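Local structure of putative uncharacterized protein gbs0355 (Streptococcus agalactiae, 3OKZ) at residues 23-28 with 43-48; 58-63 with 242-247; 134-139 with 173-178; 138-143 with 166-171. The protein probably attaches glycopolymers to the bacterial cell wall, as LytR/CpsA/Psr-family phosphotransferases do, with this chain comprising the greater part of the protein. All blocks are in the same frame, centred on the assembly; numbering follows the deposited sequence.

Contact 1: 23-28 with 43-48; sequences LLMGVD and DSMILV
A classic beta bulge, in which Asp43 and Ser44 both face Gly26, opens the antiparallel pairing of strand 44-48 with strand 23-28 in the middle of the central sheet. The carbonyl of Gly26 serves both residues of the bulge: Asp43 N reaches Gly26 O at 2.8 Å, nearly along the C=O axis, while Ser44 N gives the same oxygen only a weak, bent bond. In return Gly26 N donates to Ser44 O at 3.2 Å, standing above the carbonyl plane. Beyond the bulge the pairing becomes regular. Leu24 and Ile46 form a hydrogen-bonded pair, with Leu24 N to Ile46 O at 2.8 Å and Ile46 N to Leu24 O at 2.9 Å. Their side chains run side by side and point the same way; with Leu24 CG anti to its backbone N (chi1 -172°), Leu24 CD1 comes 3.9 Å from Ile46 CD1. On the same face Leu24 CB meets Val48 CG2 at 3.8 Å. The other face carries Leu23, Met25, Met45 and Leu47. The two selenomethionines Met25 and Met45 lie alongside each other, CG to CG 3.8 Å, and Leu23 CD1 settles against the carbonyl of Ile46. The Asp43 carboxylate, whose OD1 lies 5.4 Å from Asp28 OD2, is held by a salt bridge from OD1 to Arg170. Helix 93-105 covers the Leu23/Met25 face, where Leu98, Ala97, Val101 and Leu105 meet it, and strand 111-116 bonds to the other edge of strand 20-28.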
loop_
_atom_site.group_PDB
_atom_site.type_symbol
_atom_site.label_atom_id
_atom_site.label_comp_id
_atom_site.label_asym_id
_atom_site.label_seq_id
_atom_site.Cartn_x
_atom_site.Cartn_y
_atom_site.Cartn_z
ATOM N N LEU A 23 2.417 -4.705 -5.447
ATOM C CA LEU A 23 1.784 -4.456 -4.171
ATOM C C LEU A 23 2.853 -3.812 -3.332
ATOM O O LEU A 23 3.845 -4.454 -2.967
ATOM C CB LEU A 23 1.351 -5.756 -3.513
ATOM C CG LEU A 23 0.708 -5.552 -2.142
ATOM C CD1 LEU A 23 -0.472 -4.613 -2.289
ATOM C CD2 LEU A 23 0.251 -6.882 -1.579
ATOM N N LEU A 24 2.658 -2.534 -3.044
ATOM C CA LEU A 24 3.601 -1.783 -2.246
ATOM C C LEU A 24 3.123 -1.806 -0.790
ATOM O O LEU A 24 1.969 -1.485 -0.497
ATOM C CB LEU A 24 3.696 -0.354 -2.810
ATOM C CG LEU A 24 4.741 0.648 -2.316
ATOM C CD1 LEU A 24 4.270 1.303 -1.025
ATOM C CD2 LEU A 24 6.088 -0.053 -2.125
HETATM N N MSE A 25 4.000 -2.216 0.119
HETATM C CA MSE A 25 3.637 -2.271 1.534
HETATM C C MSE A 25 4.659 -1.704 2.508
HETATM O O MSE A 25 5.875 -1.910 2.376
HETATM C CB MSE A 25 3.367 -3.695 1.967
HETATM C CG MSE A 25 2.335 -4.421 1.164
HETATM SE SE MSE A 25 2.268 -6.226 1.832
HETATM C CE MSE A 25 0.743 -6.051 2.980
ATOM N N GLY A 26 4.121 -1.007 3.504
ATOM C CA GLY A 26 4.916 -0.413 4.557
ATOM C C GLY A 26 4.724 -1.316 5.752
ATOM O O GLY A 26 3.609 -1.478 6.272
ATOM N N VAL A 27 5.802 -1.939 6.191
ATOM C CA VAL A 27 5.680 -2.834 7.316
ATOM C C VAL A 27 6.306 -2.311 8.597
ATOM O O VAL A 27 7.409 -1.771 8.591
ATOM C CB VAL A 27 6.319 -4.174 7.006
ATOM C CG1 VAL A 27 6.054 -5.132 8.156
ATOM C CG2 VAL A 27 5.786 -4.715 5.688
ATOM N N ASP A 28 5.582 -2.470 9.695
ATOM C CA ASP A 28 6.084 -2.078 11.000
ATOM C C ASP A 28 6.592 -3.380 11.641
ATOM O O ASP A 28 5.819 -4.178 12.187
ATOM C CB ASP A 28 4.970 -1.459 11.829
ATOM C CG ASP A 28 5.432 -1.054 13.197
ATOM O OD1 ASP A 28 6.568 -0.560 13.314
ATOM O OD2 ASP A 28 4.649 -1.216 14.154
ATOM N N ASP A 43 1.257 -1.823 7.796
ATOM C CA ASP A 43 1.059 -0.444 8.197
ATOM C C ASP A 43 0.447 0.320 7.035
ATOM O O ASP A 43 -0.122 1.397 7.209
ATOM C CB ASP A 43 2.397 0.174 8.582
ATOM C CG ASP A 43 2.235 1.421 9.402
ATOM O OD1 ASP A 43 1.626 1.330 10.489
ATOM O OD2 ASP A 43 2.715 2.487 8.961
ATOM N N SER A 44 0.567 -0.256 5.844
ATOM C CA SER A 44 0.031 0.353 4.640
ATOM C C SER A 44 0.022 -0.627 3.489
ATOM O O SER A 44 0.909 -1.475 3.371
ATOM C CB SER A 44 0.862 1.554 4.228
ATOM O OG SER A 44 0.270 2.179 3.109
HETATM N N MSE A 45 -0.993 -0.513 2.642
HETATM C CA MSE A 45 -1.074 -1.379 1.497
HETATM C C MSE A 45 -1.572 -0.607 0.317
HETATM O O MSE A 45 -2.650 -0.032 0.365
HETATM C CB MSE A 45 -1.985 -2.551 1.783
HETATM C CG MSE A 45 -1.226 -3.738 2.323
HETATM SE SE MSE A 45 -2.357 -5.253 2.441
HETATM C CE MSE A 45 -3.302 -4.760 4.052
ATOM N N ILE A 46 -0.770 -0.578 -0.739
ATOM C CA ILE A 46 -1.151 0.150 -1.941
ATOM C C ILE A 46 -0.869 -0.695 -3.157
ATOM O O ILE A 46 0.248 -1.187 -3.322
ATOM C CB ILE A 46 -0.360 1.461 -2.112
ATOM C CG1 ILE A 46 -0.362 2.260 -0.813
ATOM C CG2 ILE A 46 -0.966 2.275 -3.227
ATOM C CD1 ILE A 46 0.605 1.721 0.215
ATOM N N LEU A 47 -1.885 -0.864 -3.998
ATOM C CA LEU A 47 -1.741 -1.631 -5.225
ATOM C C LEU A 47 -1.347 -0.602 -6.279
ATOM O O LEU A 47 -2.086 0.351 -6.536
ATOM C CB LEU A 47 -3.064 -2.317 -5.582
ATOM C CG LEU A 47 -3.076 -3.436 -6.637
ATOM C CD1 LEU A 47 -3.103 -2.851 -8.053
ATOM C CD2 LEU A 47 -1.867 -4.338 -6.430
ATOM N N VAL A 48 -0.167 -0.778 -6.865
ATOM C CA VAL A 48 0.324 0.173 -7.854
ATOM C C VAL A 48 0.319 -0.379 -9.270
ATOM O O VAL A 48 0.712 -1.527 -9.499
ATOM C CB VAL A 48 1.778 0.603 -7.540
ATOM C CG1 VAL A 48 2.109 1.898 -8.270
ATOM C CG2 VAL A 48 1.977 0.745 -6.032
#

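Contact 2: 58-63 with 242-247; sequences TMTSLE and KSYQLK
Met59 O is met by Tyr244 N, which donates to it at 2.6 Å with an N-H...O angle of 169°, and by the weaker CA-H of Ser243, whose CA is 3.3 Å away. This belongs to the parallel pairing of strands 58-62 and 242-246 in the mixed central sheet, which unites chain regions nearly 180 residues apart. The bonds alternate along the pair. Met59 N takes Lys242 O, Ser61 N takes Tyr244 O at 2.9 Å, and Leu246 N closes the series on Ser61 O at 3.0 Å. On the face bearing Thr58, Thr60 and Tyr244, the tyrosine ring turns its edge to Met59 O in plane, and Thr60 OG1 packs on Tyr244 CB. Arg273 makes a cation-pi contact with the same ring. Further along that face the Leu62 and Leu246 side chains cross, CD2 to CD2 3.9 Å, and Leu246 also touches Val270 of helix 264-277. The other face holds Met59, Ser61 and Gln245, and helix 178-200 lies across it. Gln245 starts with CG anti to the backbone N (chi1 175°) and bends at chi2, which brings its amide back over Ser61 and Glu63. Its OE1 accepts from Arg187 of that helix. Its NE2 donates to Leu246 O at 3.1 Å, the oxygen lying in the amide plane while the nitrogen stands above the carbonyl plane.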
loop_
_atom_site.group_PDB
_atom_site.type_symbol
_atom_site.label_atom_id
_atom_site.label_comp_id
_atom_site.label_asym_id
_atom_site.label_seq_id
_atom_site.Cartn_x
_atom_site.Cartn_y
_atom_site.Cartn_z
ATOM N N THR A 58 -1.108 4.573 -11.466
ATOM C CA THR A 58 -2.217 4.741 -10.537
ATOM C C THR A 58 -1.893 4.055 -9.223
ATOM O O THR A 58 -1.243 3.008 -9.204
ATOM C CB THR A 58 -3.509 4.114 -11.066
ATOM O OG1 THR A 58 -3.441 2.686 -10.919
ATOM C CG2 THR A 58 -3.713 4.482 -12.538
HETATM N N MSE A 59 -2.355 4.650 -8.129
HETATM C CA MSE A 59 -2.142 4.092 -6.804
HETATM C C MSE A 59 -3.447 3.944 -6.072
HETATM O O MSE A 59 -4.170 4.918 -5.858
HETATM C CB MSE A 59 -1.255 4.993 -5.976
HETATM C CG MSE A 59 0.103 5.227 -6.552
HETATM SE SE MSE A 59 1.090 6.197 -5.260
HETATM C CE MSE A 59 1.920 4.687 -4.383
ATOM N N THR A 60 -3.743 2.720 -5.672
ATOM C CA THR A 60 -4.959 2.470 -4.933
ATOM C C THR A 60 -4.653 1.960 -3.516
ATOM O O THR A 60 -4.104 0.873 -3.322
ATOM C CB THR A 60 -5.861 1.503 -5.723
ATOM O OG1 THR A 60 -6.233 2.135 -6.955
ATOM C CG2 THR A 60 -7.140 1.170 -4.951
ATOM N N SER A 61 -4.981 2.793 -2.532
ATOM C CA SER A 61 -4.778 2.462 -1.127
ATOM C C SER A 61 -5.865 1.470 -0.725
ATOM O O SER A 61 -7.018 1.596 -1.140
ATOM C CB SER A 61 -4.878 3.730 -0.270
ATOM O OG SER A 61 -3.960 4.733 -0.690
ATOM N N LEU A 62 -5.508 0.489 0.090
ATOM C CA LEU A 62 -6.468 -0.534 0.500
ATOM C C LEU A 62 -6.752 -0.462 1.992
ATOM O O LEU A 62 -5.905 -0.816 2.811
ATOM C CB LEU A 62 -5.923 -1.917 0.131
ATOM C CG LEU A 62 -5.291 -1.978 -1.267
ATOM C CD1 LEU A 62 -4.679 -3.366 -1.542
ATOM C CD2 LEU A 62 -6.349 -1.628 -2.294
ATOM N N GLU A 63 -7.961 -0.013 2.327
ATOM C CA GLU A 63 -8.409 0.145 3.714
ATOM C C GLU A 63 -8.181 -1.089 4.577
ATOM O O GLU A 63 -8.791 -2.133 4.359
ATOM C CB GLU A 63 -9.892 0.514 3.740
ATOM C CG GLU A 63 -10.464 0.630 5.143
ATOM C CD GLU A 63 -9.602 1.491 6.048
ATOM O OE1 GLU A 63 -9.357 2.667 5.698
ATOM O OE2 GLU A 63 -9.165 0.994 7.108
ATOM N N LYS A 242 -2.208 8.928 -10.613
ATOM C CA LYS A 242 -3.602 9.137 -10.240
ATOM C C LYS A 242 -3.803 8.255 -9.018
ATOM O O LYS A 242 -3.648 7.042 -9.107
ATOM C CB LYS A 242 -4.552 8.682 -11.349
ATOM C CG LYS A 242 -4.805 9.689 -12.469
ATOM C CD LYS A 242 -5.672 9.043 -13.567
ATOM C CE LYS A 242 -6.062 10.014 -14.681
ATOM N NZ LYS A 242 -7.049 11.040 -14.224
ATOM N N SER A 243 -4.140 8.865 -7.884
ATOM C CA SER A 243 -4.346 8.139 -6.627
ATOM C C SER A 243 -5.815 7.868 -6.292
ATOM O O SER A 243 -6.678 8.740 -6.441
ATOM C CB SER A 243 -3.714 8.916 -5.477
ATOM O OG SER A 243 -2.385 9.279 -5.800
ATOM N N TYR A 244 -6.091 6.652 -5.829
ATOM C CA TYR A 244 -7.448 6.270 -5.466
ATOM C C TYR A 244 -7.464 5.553 -4.128
ATOM O O TYR A 244 -6.467 4.952 -3.720
ATOM C CB TYR A 244 -8.058 5.348 -6.521
ATOM C CG TYR A 244 -7.984 5.871 -7.938
ATOM C CD1 TYR A 244 -6.776 5.882 -8.638
ATOM C CD2 TYR A 244 -9.127 6.351 -8.580
ATOM C CE1 TYR A 244 -6.704 6.358 -9.940
ATOM C CE2 TYR A 244 -9.070 6.833 -9.885
ATOM C CZ TYR A 244 -7.857 6.835 -10.559
ATOM O OH TYR A 244 -7.798 7.329 -11.846
ATOM N N GLN A 245 -8.607 5.617 -3.453
ATOM C CA GLN A 245 -8.780 4.974 -2.159
ATOM C C GLN A 245 -9.952 3.990 -2.229
ATOM O O GLN A 245 -11.067 4.351 -2.606
ATOM C CB GLN A 245 -9.039 6.026 -1.066
ATOM C CG GLN A 245 -9.362 5.438 0.321
ATOM C CD GLN A 245 -8.191 4.713 0.962
ATOM O OE1 GLN A 245 -7.164 5.313 1.254
ATOM N NE2 GLN A 245 -8.348 3.417 1.183
ATOM N N LEU A 246 -9.685 2.739 -1.880
ATOM C CA LEU A 246 -10.711 1.706 -1.886
ATOM C C LEU A 246 -11.403 1.743 -0.527
ATOM O O LEU A 246 -10.765 1.523 0.500
ATOM C CB LEU A 246 -10.061 0.344 -2.106
ATOM C CG LEU A 246 -10.985 -0.861 -1.964
ATOM C CD1 LEU A 246 -12.040 -0.828 -3.066
ATOM C CD2 LEU A 246 -10.163 -2.134 -2.027
ATOM N N LYS A 247 -12.698 2.032 -0.509
ATOM C CA LYS A 247 -13.403 2.089 0.770
ATOM C C LYS A 247 -14.830 1.556 0.744
ATOM O O LYS A 247 -15.534 1.683 -0.257
ATOM C CB LYS A 247 -13.413 3.527 1.299
ATOM C CG LYS A 247 -13.898 4.552 0.291
ATOM C CD LYS A 247 -13.879 5.967 0.869
ATOM C CE LYS A 247 -14.132 7.011 -0.222
ATOM N NZ LYS A 247 -14.385 8.379 0.317
#

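Contact 3: 134-139 with 173-178; sequences NKFDFP and YDDPEG
Lys135 and Glu177 meet tip to tip, joining the loop before strand 140-141 to the type I beta turn, Asp175 to Gly178, that leads into helix 178-200. Lys135 NZ forms a salt bridge with Glu177 OE1 at 3.1 Å, using the syn lone pair of that oxygen. The lysine chain is extended beyond CG and runs over one face of the neighbouring Phe136 ring, with CG above its centre. Asp175 shapes the turn from within. Its OD1 accepts Glu177 N at 3.1 Å, an Asx turn and a capping bond ahead of the helix, with the nitrogen well above the carboxylate plane. The turn itself closes through Gly178 N on Asp175 O. Asp175 OD2 is taken up by a salt bridge to Arg185, and Lys135 NZ, 4.7 Å from Asp175 OD1, may ease the crowding of negative charge between the two acids without bonding to Asp175. Within the opposing loop Asn134 works both ends of its amide: OD1 receives a weak bond from Phe136 N, and ND2 donates to Phe138 O, although the place of ND2 is less sure. The aromatic rings fill the middle. Phe136 puts the edge at CZ 3.9 Å from Asp175 CG, ring and carboxylate planes 75° apart, and Phe138 CE2 rests on Asp174 CB. A water in the plane of the Phe138 ring, at its edge, donates to Pro139 O at 3.3 Å and, weakly, to Asp174 OD2 at 3.4 Å.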
loop_
_atom_site.group_PDB
_atom_site.type_symbol
_atom_site.label_atom_id
_atom_site.label_comp_id
_atom_site.label_asym_id
_atom_site.label_seq_id
_atom_site.Cartn_x
_atom_site.Cartn_y
_atom_site.Cartn_z
ATOM N N ASN A 134 0.738 21.143 6.753
ATOM C CA ASN A 134 -0.143 20.679 7.824
ATOM C C ASN A 134 -1.367 21.574 7.879
ATOM O O ASN A 134 -1.346 22.632 8.497
ATOM C CB ASN A 134 0.589 20.715 9.166
ATOM C CG ASN A 134 -0.344 20.503 10.340
ATOM O OD1 ASN A 134 -1.260 19.683 10.277
ATOM N ND2 ASN A 134 -0.112 21.233 11.422
ATOM N N LYS A 135 -2.436 21.137 7.231
ATOM C CA LYS A 135 -3.659 21.927 7.165
ATOM C C LYS A 135 -4.295 22.192 8.521
ATOM O O LYS A 135 -5.183 23.032 8.630
ATOM C CB LYS A 135 -4.673 21.249 6.236
ATOM C CG LYS A 135 -5.006 19.828 6.659
ATOM C CD LYS A 135 -6.103 19.187 5.820
ATOM C CE LYS A 135 -6.422 17.798 6.360
ATOM N NZ LYS A 135 -7.541 17.135 5.638
ATOM N N PHE A 136 -3.831 21.499 9.555
ATOM C CA PHE A 136 -4.393 21.679 10.891
ATOM C C PHE A 136 -3.855 22.882 11.666
ATOM O O PHE A 136 -2.979 23.611 11.209
ATOM C CB PHE A 136 -4.182 20.420 11.737
ATOM C CG PHE A 136 -4.697 19.169 11.095
ATOM C CD1 PHE A 136 -3.824 18.281 10.474
ATOM C CD2 PHE A 136 -6.060 18.890 11.084
ATOM C CE1 PHE A 136 -4.303 17.134 9.851
ATOM C CE2 PHE A 136 -6.551 17.744 10.461
ATOM C CZ PHE A 136 -5.673 16.866 9.845
ATOM N N ASP A 137 -4.404 23.074 12.857
ATOM C CA ASP A 137 -4.010 24.160 13.729
ATOM C C ASP A 137 -3.011 23.657 14.750
ATOM O O ASP A 137 -2.178 24.408 15.235
ATOM C CB ASP A 137 -5.233 24.707 14.443
ATOM C CG ASP A 137 -5.910 25.802 13.670
ATOM O OD1 ASP A 137 -6.075 25.649 12.443
ATOM O OD2 ASP A 137 -6.281 26.815 14.298
ATOM N N PHE A 138 -3.107 22.375 15.075
ATOM C CA PHE A 138 -2.217 21.746 16.043
ATOM C C PHE A 138 -1.080 21.028 15.325
ATOM O O PHE A 138 -1.049 20.979 14.096
ATOM C CB PHE A 138 -3.005 20.746 16.883
ATOM C CG PHE A 138 -3.934 19.896 16.075
ATOM C CD1 PHE A 138 -5.121 20.428 15.572
ATOM C CD2 PHE A 138 -3.600 18.583 15.765
ATOM C CE1 PHE A 138 -5.958 19.665 14.763
ATOM C CE2 PHE A 138 -4.423 17.812 14.962
ATOM C CZ PHE A 138 -5.607 18.352 14.456
ATOM N N PRO A 139 -0.118 20.477 16.081
ATOM C CA PRO A 139 0.996 19.771 15.447
ATOM C C PRO A 139 0.592 18.338 15.130
ATOM O O PRO A 139 -0.004 17.657 15.967
ATOM C CB PRO A 139 2.097 19.811 16.511
ATOM C CG PRO A 139 1.694 20.930 17.423
ATOM C CD PRO A 139 0.200 20.767 17.487
ATOM N N TYR A 173 -5.999 9.742 14.649
ATOM C CA TYR A 173 -7.000 10.156 15.620
ATOM C C TYR A 173 -7.359 11.616 15.740
ATOM O O TYR A 173 -8.411 11.953 16.281
ATOM C CB TYR A 173 -6.629 9.572 16.978
ATOM C CG TYR A 173 -6.509 8.086 16.856
ATOM C CD1 TYR A 173 -7.568 7.336 16.339
ATOM C CD2 TYR A 173 -5.326 7.428 17.159
ATOM C CE1 TYR A 173 -7.448 5.968 16.120
ATOM C CE2 TYR A 173 -5.196 6.052 16.944
ATOM C CZ TYR A 173 -6.260 5.336 16.424
ATOM O OH TYR A 173 -6.147 3.994 16.202
ATOM N N ASP A 174 -6.510 12.491 15.239
ATOM C CA ASP A 174 -6.855 13.893 15.300
ATOM C C ASP A 174 -7.417 14.302 13.956
ATOM O O ASP A 174 -7.759 15.464 13.740
ATOM C CB ASP A 174 -5.632 14.710 15.654
ATOM C CG ASP A 174 -5.208 14.484 17.063
ATOM O OD1 ASP A 174 -6.041 14.738 17.957
ATOM O OD2 ASP A 174 -4.063 14.044 17.282
ATOM N N ASP A 175 -7.516 13.328 13.053
ATOM C CA ASP A 175 -8.047 13.588 11.722
ATOM C C ASP A 175 -9.463 13.030 11.607
ATOM O O ASP A 175 -9.688 11.816 11.664
ATOM C CB ASP A 175 -7.146 12.972 10.636
ATOM C CG ASP A 175 -7.518 13.434 9.222
ATOM O OD1 ASP A 175 -8.528 14.151 9.068
ATOM O OD2 ASP A 175 -6.802 13.079 8.254
ATOM N N PRO A 176 -10.441 13.925 11.457
ATOM C CA PRO A 176 -11.850 13.543 11.325
ATOM C C PRO A 176 -12.024 12.449 10.265
ATOM O O PRO A 176 -12.917 11.612 10.367
ATOM C CB PRO A 176 -12.520 14.849 10.908
ATOM C CG PRO A 176 -11.678 15.889 11.578
ATOM C CD PRO A 176 -10.269 15.386 11.360
ATOM N N GLU A 177 -11.164 12.455 9.250
ATOM C CA GLU A 177 -11.247 11.459 8.178
ATOM C C GLU A 177 -10.599 10.129 8.555
ATOM O O GLU A 177 -10.525 9.209 7.739
ATOM C CB GLU A 177 -10.602 12.007 6.909
ATOM C CG GLU A 177 -11.246 13.287 6.409
ATOM C CD GLU A 177 -10.248 14.188 5.706
ATOM O OE1 GLU A 177 -9.332 14.716 6.390
ATOM O OE2 GLU A 177 -10.374 14.363 4.474
ATOM N N GLY A 178 -10.131 10.030 9.793
ATOM C CA GLY A 178 -9.519 8.799 10.249
ATOM C C GLY A 178 -8.592 8.147 9.249
ATOM O O GLY A 178 -7.815 8.831 8.589
HETATM O O HOH W 1 -1.890 15.191 14.986
#

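Contact 4: 138-143 with 166-171; sequences FPISIA and LVYSRM
Ile140 and Ile142 point into the end of helix 162-168 and the turn after it, on either side of Ser141, whose CB points away. The contact is apolar throughout. Ile140 has CG1 anti to its carbonyl carbon (chi1 -68°) and an extended chi2, a shape that sends CD1 to the edge of the Tyr168 ring, near its plane at CD1 and CE1. The side chains of Ile140 and the selenomethionine Met171 cross at about a right angle, Ile140 CG2 3.5 Å from Met171 CB. Ile142 differs: CG1 sits between backbone N and carbonyl carbon (chi1 70°), which carries CD1 to 3.8 Å from Arg170 CD and lays CG2 beside Val167 CG1 at 4.2 Å. Val167 CG1 also sits against Ser141 CA at 3.5 Å, between the two isoleucines. Arg170 runs straight from CG to NE past Ile142, and its guanidinium continues toward the central sheet. Val167 O accepts both Arg170 N and Met171 N from one face of its plane, and Arg185 of helix 178-200 bonds the carbonyls of Tyr168 and Met171. Here the small antiparallel sheet of strands 140-141 and 152-153 packs on a helix C-terminus within the LytR/CpsA/Psr family region.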
loop_
_atom_site.group_PDB
_atom_site.type_symbol
_atom_site.label_atom_id
_atom_site.label_comp_id
_atom_site.label_asym_id
_atom_site.label_seq_id
_atom_site.Cartn_x
_atom_site.Cartn_y
_atom_site.Cartn_z
ATOM N N PHE A 138 -3.107 22.375 15.075
ATOM C CA PHE A 138 -2.217 21.746 16.043
ATOM C C PHE A 138 -1.080 21.028 15.325
ATOM O O PHE A 138 -1.049 20.979 14.096
ATOM C CB PHE A 138 -3.005 20.746 16.883
ATOM C CG PHE A 138 -3.934 19.896 16.075
ATOM C CD1 PHE A 138 -5.121 20.428 15.572
ATOM C CD2 PHE A 138 -3.600 18.583 15.765
ATOM C CE1 PHE A 138 -5.958 19.665 14.763
ATOM C CE2 PHE A 138 -4.423 17.812 14.962
ATOM C CZ PHE A 138 -5.607 18.352 14.456
ATOM N N PRO A 139 -0.118 20.477 16.081
ATOM C CA PRO A 139 0.996 19.771 15.447
ATOM C C PRO A 139 0.592 18.338 15.130
ATOM O O PRO A 139 -0.004 17.657 15.967
ATOM C CB PRO A 139 2.097 19.811 16.511
ATOM C CG PRO A 139 1.694 20.930 17.423
ATOM C CD PRO A 139 0.200 20.767 17.487
ATOM N N ILE A 140 0.897 17.885 13.919
ATOM C CA ILE A 140 0.571 16.520 13.548
ATOM C C ILE A 140 1.511 15.679 14.388
ATOM O O ILE A 140 2.721 15.873 14.343
ATOM C CB ILE A 140 0.838 16.263 12.053
ATOM C CG1 ILE A 140 -0.156 17.051 11.205
ATOM C CG2 ILE A 140 0.727 14.788 11.752
ATOM C CD1 ILE A 140 -0.072 16.755 9.725
ATOM N N SER A 141 0.964 14.763 15.174
ATOM C CA SER A 141 1.810 13.935 16.021
ATOM C C SER A 141 1.119 12.678 16.531
ATOM O O SER A 141 -0.108 12.556 16.493
ATOM C CB SER A 141 2.312 14.750 17.216
ATOM O OG SER A 141 1.650 14.370 18.410
ATOM N N ILE A 142 1.927 11.746 17.019
ATOM C CA ILE A 142 1.417 10.487 17.538
ATOM C C ILE A 142 2.120 10.134 18.853
ATOM O O ILE A 142 2.163 8.970 19.262
ATOM C CB ILE A 142 1.635 9.364 16.512
ATOM C CG1 ILE A 142 3.131 9.042 16.401
ATOM C CG2 ILE A 142 1.077 9.808 15.148
ATOM C CD1 ILE A 142 3.482 8.138 15.240
ATOM N N ALA A 143 2.672 11.152 19.506
ATOM C CA ALA A 143 3.368 10.958 20.769
ATOM C C ALA A 143 2.384 10.446 21.809
ATOM O O ALA A 143 2.729 9.639 22.670
ATOM C CB ALA A 143 3.984 12.268 21.228
ATOM N N LEU A 166 7.407 10.062 8.855
ATOM C CA LEU A 166 6.761 8.877 9.405
ATOM C C LEU A 166 5.535 9.316 10.211
ATOM O O LEU A 166 4.432 8.803 10.001
ATOM C CB LEU A 166 7.735 8.104 10.298
ATOM C CG LEU A 166 7.170 6.924 11.096
ATOM C CD1 LEU A 166 6.512 5.942 10.159
ATOM C CD2 LEU A 166 8.281 6.238 11.865
ATOM N N VAL A 167 5.735 10.278 11.115
ATOM C CA VAL A 167 4.654 10.796 11.951
ATOM C C VAL A 167 3.522 11.371 11.094
ATOM O O VAL A 167 2.342 11.178 11.397
ATOM C CB VAL A 167 5.174 11.887 12.938
ATOM C CG1 VAL A 167 4.023 12.407 13.810
ATOM C CG2 VAL A 167 6.270 11.302 13.836
ATOM N N TYR A 168 3.883 12.052 10.011
ATOM C CA TYR A 168 2.903 12.640 9.116
ATOM C C TYR A 168 2.035 11.608 8.408
ATOM O O TYR A 168 0.888 11.883 8.058
ATOM C CB TYR A 168 3.613 13.494 8.077
ATOM C CG TYR A 168 2.692 14.256 7.142
ATOM C CD1 TYR A 168 1.978 15.365 7.586
ATOM C CD2 TYR A 168 2.563 13.881 5.805
ATOM C CE1 TYR A 168 1.172 16.084 6.725
ATOM C CE2 TYR A 168 1.748 14.599 4.932
ATOM C CZ TYR A 168 1.065 15.699 5.401
ATOM O OH TYR A 168 0.303 16.436 4.529
ATOM N N SER A 169 2.565 10.414 8.185
ATOM C CA SER A 169 1.777 9.392 7.502
ATOM C C SER A 169 1.136 8.370 8.432
ATOM O O SER A 169 0.525 7.407 7.969
ATOM C CB SER A 169 2.634 8.673 6.467
ATOM O OG SER A 169 3.796 8.154 7.072
ATOM N N ARG A 170 1.271 8.564 9.739
ATOM C CA ARG A 170 0.652 7.644 10.685
ATOM C C ARG A 170 -0.520 8.312 11.402
ATOM O O ARG A 170 -1.489 7.656 11.775
ATOM C CB ARG A 170 1.672 7.175 11.720
ATOM C CG ARG A 170 2.498 5.961 11.321
ATOM C CD ARG A 170 3.584 5.719 12.361
ATOM N NE ARG A 170 4.069 4.343 12.361
ATOM C CZ ARG A 170 3.303 3.283 12.597
ATOM N NH1 ARG A 170 2.009 3.443 12.850
ATOM N NH2 ARG A 170 3.830 2.067 12.583
HETATM N N MSE A 171 -0.420 9.627 11.588
HETATM C CA MSE A 171 -1.451 10.394 12.279
HETATM C C MSE A 171 -2.831 9.949 11.817
HETATM O O MSE A 171 -3.079 9.778 10.625
HETATM C CB MSE A 171 -1.251 11.894 12.038
HETATM C CG MSE A 171 -2.041 12.775 13.002
HETATM SE SE MSE A 171 -3.999 12.810 12.775
HETATM C CE MSE A 171 -4.144 14.414 11.698
#

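In the fold
Contacts 1 and 2 are successive parts of one sheet: strands 41-51 and 56-62 are neighbours, and Leu47 N lies 2.9 Å from Thr60 O, so pairing runs from strand 20-28 across to strand 241-252. Contacts 3 and 4 lie about 9 Å apart, centre to centre, away from the chain's centre, contact 3 at the surface and contact 4 buried; they share Phe138 and Pro139, and Phe136 packs on Met171. Contacts 1 and 4 are joined by Asp43 OD1 to Arg170 NH2, 3.1 Å, across about 18 Å between centres. Arg182 and Arg64 approach Asp43 more loosely. Such an arginine-aspartate cluster is consistent with the pyrophosphate-binding pocket of LytR/CpsA/Psr enzymes, though no ligand here confirms it.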